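Local coordinates for PH1570-like domain-containing protein (PDB 2HQ4) that is of unknown function, the Ph1570-family protein of the archaeon Pyrococcus horikoshii, at residues I47-L52 against I154-W159. Sequence-based numbering, arbitrary orientation.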
ATOM      1  N   ILE A  47       3.126   5.575  -7.112  1.00 17.05           N
ATOM      2  CA  ILE A  47       3.427   5.627  -8.559  1.00 17.94           C
ATOM      3  C   ILE A  47       4.097   6.952  -8.918  1.00 19.08           C
ATOM      4  O   ILE A  47       5.133   6.987  -9.595  1.00 18.54           O
ATOM      5  CB  ILE A  47       2.118   5.404  -9.410  1.00 18.26           C
ATOM      6  CG1 ILE A  47       1.687   3.947  -9.327  1.00 17.66           C
ATOM      7  CG2 ILE A  47       2.343   5.777 -10.882  1.00 17.19           C
ATOM      8  CD1 ILE A  47       0.129   3.657  -9.706  1.00 18.79           C
ATOM      9  N   TYR A  48       3.500   8.051  -8.451  1.00 19.86           N
ATOM     10  CA  TYR A  48       4.084   9.373  -8.598  1.00 22.43           C
ATOM     11  C   TYR A  48       5.531   9.417  -8.106  1.00 22.38           C
ATOM     12  O   TYR A  48       6.445   9.905  -8.814  1.00 22.65           O
ATOM     13  CB  TYR A  48       3.219  10.373  -7.837  1.00 22.68           C
ATOM     14  CG  TYR A  48       3.619  11.829  -7.983  1.00 27.35           C
ATOM     15  CD1 TYR A  48       3.079  12.633  -9.001  1.00 27.24           C
ATOM     16  CD2 TYR A  48       4.500  12.418  -7.073  1.00 26.61           C
ATOM     17  CE1 TYR A  48       3.452  14.007  -9.118  1.00 28.46           C
ATOM     18  CE2 TYR A  48       4.880  13.766  -7.193  1.00 29.09           C
ATOM     19  CZ  TYR A  48       4.340  14.539  -8.207  1.00 28.47           C
ATOM     20  OH  TYR A  48       4.715  15.864  -8.272  1.00 31.93           O
ATOM     21  N   GLU A  49       5.741   8.926  -6.892  1.00 21.89           N
ATOM     22  CA  GLU A  49       7.069   8.939  -6.308  1.00 23.29           C
ATOM     23  C   GLU A  49       8.051   8.073  -7.118  1.00 21.74           C
ATOM     24  O   GLU A  49       9.199   8.479  -7.295  1.00 21.02           O
ATOM     25  CB  GLU A  49       7.024   8.514  -4.834  1.00 23.08           C
ATOM     26  CG  GLU A  49       8.410   8.388  -4.203  1.00 27.15           C
ATOM     27  CD  GLU A  49       8.371   8.144  -2.712  1.00 28.42           C
ATOM     28  OE1 GLU A  49       7.322   8.415  -2.077  1.00 33.09           O
ATOM     29  OE2 GLU A  49       9.411   7.701  -2.158  1.00 36.62           O
ATOM     30  N   LEU A  50       7.598   6.923  -7.627  1.00 19.48           N
ATOM     31  CA  LEU A  50       8.438   6.037  -8.423  1.00 20.89           C
ATOM     32  C   LEU A  50       8.941   6.681  -9.747  1.00 22.49           C
ATOM     33  O   LEU A  50      10.090   6.451 -10.155  1.00 20.89           O
ATOM     34  CB  LEU A  50       7.735   4.716  -8.728  1.00 20.24           C
ATOM     35  CG  LEU A  50       7.649   3.617  -7.652  1.00 20.83           C
ATOM     36  CD1 LEU A  50       6.883   2.403  -8.219  1.00 19.34           C
ATOM     37  CD2 LEU A  50       9.101   3.176  -7.194  1.00 20.74           C
ATOM     38  N   TYR A  51       8.080   7.488 -10.375  1.00 22.25           N
ATOM     39  CA  TYR A  51       8.326   8.031 -11.717  1.00 22.04           C
ATOM     40  C   TYR A  51       8.708   9.509 -11.720  1.00 23.80           C
ATOM     41  O   TYR A  51       9.163  10.035 -12.743  1.00 24.54           O
ATOM     42  CB  TYR A  51       7.130   7.712 -12.668  1.00 21.71           C
ATOM     43  CG  TYR A  51       7.207   6.271 -13.085  1.00 20.82           C
ATOM     44  CD1 TYR A  51       8.048   5.886 -14.140  1.00 21.45           C
ATOM     45  CD2 TYR A  51       6.590   5.261 -12.327  1.00 20.56           C
ATOM     46  CE1 TYR A  51       8.194   4.536 -14.502  1.00 19.76           C
ATOM     47  CE2 TYR A  51       6.730   3.886 -12.669  1.00 20.50           C
ATOM     48  CZ  TYR A  51       7.529   3.545 -13.765  1.00 21.11           C
ATOM     49  OH  TYR A  51       7.679   2.231 -14.123  1.00 22.24           O
ATOM     50  N   LEU A  52       8.586  10.152 -10.562  1.00 25.34           N
ATOM     51  CA  LEU A  52       9.035  11.527 -10.355  1.00 27.97           C
ATOM     52  C   LEU A  52      10.450  11.779 -10.878  1.00 27.95           C
ATOM     53  O   LEU A  52      10.663  12.786 -11.571  1.00 28.88           O
ATOM     54  CB  LEU A  52       8.915  11.926  -8.879  1.00 27.85           C
ATOM     55  CG  LEU A  52       9.345  13.297  -8.403  1.00 29.47           C
ATOM     56  CD1 LEU A  52       8.635  14.373  -9.233  1.00 27.48           C
ATOM     57  CD2 LEU A  52       8.960  13.415  -6.935  1.00 30.83           C
ATOM     58  N   ILE A 154       4.869   2.617   1.343  1.00 18.37           N
ATOM     59  CA  ILE A 154       3.473   2.680   1.841  1.00 18.79           C
ATOM     60  C   ILE A 154       3.356   3.556   3.055  1.00 20.24           C
ATOM     61  O   ILE A 154       2.471   4.432   3.112  1.00 21.69           O
ATOM     62  CB  ILE A 154       2.890   1.250   2.122  1.00 17.65           C
ATOM     63  CG1 ILE A 154       2.785   0.442   0.827  1.00 15.79           C
ATOM     64  CG2 ILE A 154       1.474   1.286   2.782  1.00 17.95           C
ATOM     65  CD1 ILE A 154       2.743  -1.082   1.081  1.00 15.81           C
ATOM     66  N   LEU A 155       4.255   3.356   4.023  1.00 22.27           N
ATOM     67  CA  LEU A 155       4.177   4.009   5.325  1.00 24.02           C
ATOM     68  C   LEU A 155       4.206   5.526   5.175  1.00 26.19           C
ATOM     69  O   LEU A 155       3.610   6.241   5.990  1.00 25.70           O
ATOM     70  CB  LEU A 155       5.322   3.549   6.226  1.00 24.26           C
ATOM     71  CG  LEU A 155       5.286   2.125   6.795  1.00 25.54           C
ATOM     72  CD1 LEU A 155       6.611   1.789   7.550  1.00 26.20           C
ATOM     73  CD2 LEU A 155       4.054   1.975   7.690  1.00 26.29           C
ATOM     74  N   LYS A 156       4.853   5.990   4.101  1.00 26.98           N
ATOM     75  CA  LYS A 156       4.996   7.434   3.821  1.00 29.73           C
ATOM     76  C   LYS A 156       3.632   8.129   3.556  1.00 29.20           C
ATOM     77  O   LYS A 156       3.474   9.336   3.809  1.00 27.98           O
ATOM     78  CB  LYS A 156       5.935   7.617   2.636  1.00 28.74           C
ATOM     79  CG  LYS A 156       6.067   9.033   2.121  1.00 34.14           C
ATOM     80  CD  LYS A 156       7.117   9.131   1.004  1.00 33.82           C
ATOM     81  CE  LYS A 156       8.366   8.335   1.343  1.00 38.59           C
ATOM     82  NZ  LYS A 156       9.380   8.507   0.270  1.00 41.00           N
ATOM     83  N   TYR A 157       2.662   7.359   3.075  1.00 29.38           N
ATOM     84  CA  TYR A 157       1.425   7.935   2.536  1.00 30.82           C
ATOM     85  C   TYR A 157       0.157   7.473   3.222  1.00 31.44           C
ATOM     86  O   TYR A 157      -0.947   7.953   2.876  1.00 30.63           O
ATOM     87  CB  TYR A 157       1.305   7.650   1.043  1.00 29.67           C
ATOM     88  CG  TYR A 157       2.413   8.288   0.255  1.00 30.24           C
ATOM     89  CD1 TYR A 157       2.569   9.672   0.240  1.00 28.71           C
ATOM     90  CD2 TYR A 157       3.288   7.511  -0.493  1.00 28.36           C
ATOM     91  CE1 TYR A 157       3.595  10.266  -0.499  1.00 30.27           C
ATOM     92  CE2 TYR A 157       4.315   8.093  -1.231  1.00 30.57           C
ATOM     93  CZ  TYR A 157       4.457   9.457  -1.220  1.00 28.92           C
ATOM     94  OH  TYR A 157       5.467  10.019  -1.954  1.00 32.65           O
ATOM     95  N   ILE A 158       0.279   6.576   4.191  1.00 32.67           N
ATOM     96  CA  ILE A 158      -0.962   5.990   4.751  1.00 34.37           C
ATOM     97  C   ILE A 158      -1.709   6.913   5.671  1.00 35.71           C
ATOM     98  O   ILE A 158      -2.838   6.592   6.086  1.00 36.05           O
ATOM     99  CB  ILE A 158      -0.763   4.653   5.513  1.00 34.47           C
ATOM    100  CG1 ILE A 158       0.251   4.812   6.659  1.00 34.47           C
ATOM    101  CG2 ILE A 158      -0.508   3.507   4.547  1.00 32.62           C
ATOM    102  CD1 ILE A 158       0.358   3.537   7.543  1.00 33.92           C
ATOM    103  N   TRP A 159      -1.084   8.031   6.028  1.00 38.00           N
ATOM    104  CA  TRP A 159      -1.729   8.967   6.964  1.00 40.92           C
ATOM    105  C   TRP A 159      -2.450  10.068   6.249  1.00 41.75           C
ATOM    106  O   TRP A 159      -3.224  10.789   6.863  1.00 42.50           O
ATOM    107  CB  TRP A 159      -0.714   9.545   7.941  1.00 41.42           C
ATOM    108  CG  TRP A 159      -0.086   8.473   8.693  1.00 43.34           C
ATOM    109  CD1 TRP A 159       1.224   8.096   8.641  1.00 42.65           C
ATOM    110  CD2 TRP A 159      -0.744   7.554   9.589  1.00 43.25           C
ATOM    111  NE1 TRP A 159       1.430   7.015   9.465  1.00 44.16           N
ATOM    112  CE2 TRP A 159       0.244   6.662  10.059  1.00 43.60           C
ATOM    113  CE3 TRP A 159      -2.066   7.412  10.049  1.00 43.89           C
ATOM    114  CZ2 TRP A 159      -0.046   5.626  10.965  1.00 43.04           C
ATOM    115  CZ3 TRP A 159      -2.362   6.378  10.955  1.00 43.57           C
ATOM    116  CH2 TRP A 159      -1.348   5.512  11.410  1.00 43.20           C
TER
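E49 reaches Y157 and K156 through an almost fully extended side chain, CG anti to the backbone N (chi1 175°), which carries the carboxylate away from helix 40-55 to residues 156 and 157. K156 comes from the opposite direction, bent at chi3 (-43°), and its ammonium meets the same carboxylate. The two oxygens divide the work: OE1 of E49 accepts a very short bond of 2.5 Å from Y157 OH, while OE2 of E49 forms a salt bridge of 2.6 Å with K156 NZ, its hydrogen-bond donor, met on the syn side but tilted out of the carboxylate plane. NZ of K156 also lies 3.1 Å from OE1 of E49, so its charge probably acts on both oxygens. OE1 sits at the edge of the Y157 ring, near its plane, with ring and carboxylate turned 75° apart. K156 CG lies over the centre of one face of the Y157 ring, 3.7 Å above its plane, so the aliphatic part of the lysine covers that face. A weak, long ion pair with D81 gives the lysine a second acidic neighbour. The contact joins the C-terminal segment 154-159 to helix 40-55, whose V42 and A45 touch Y157, while I154 and I158 pack on strand 141-145.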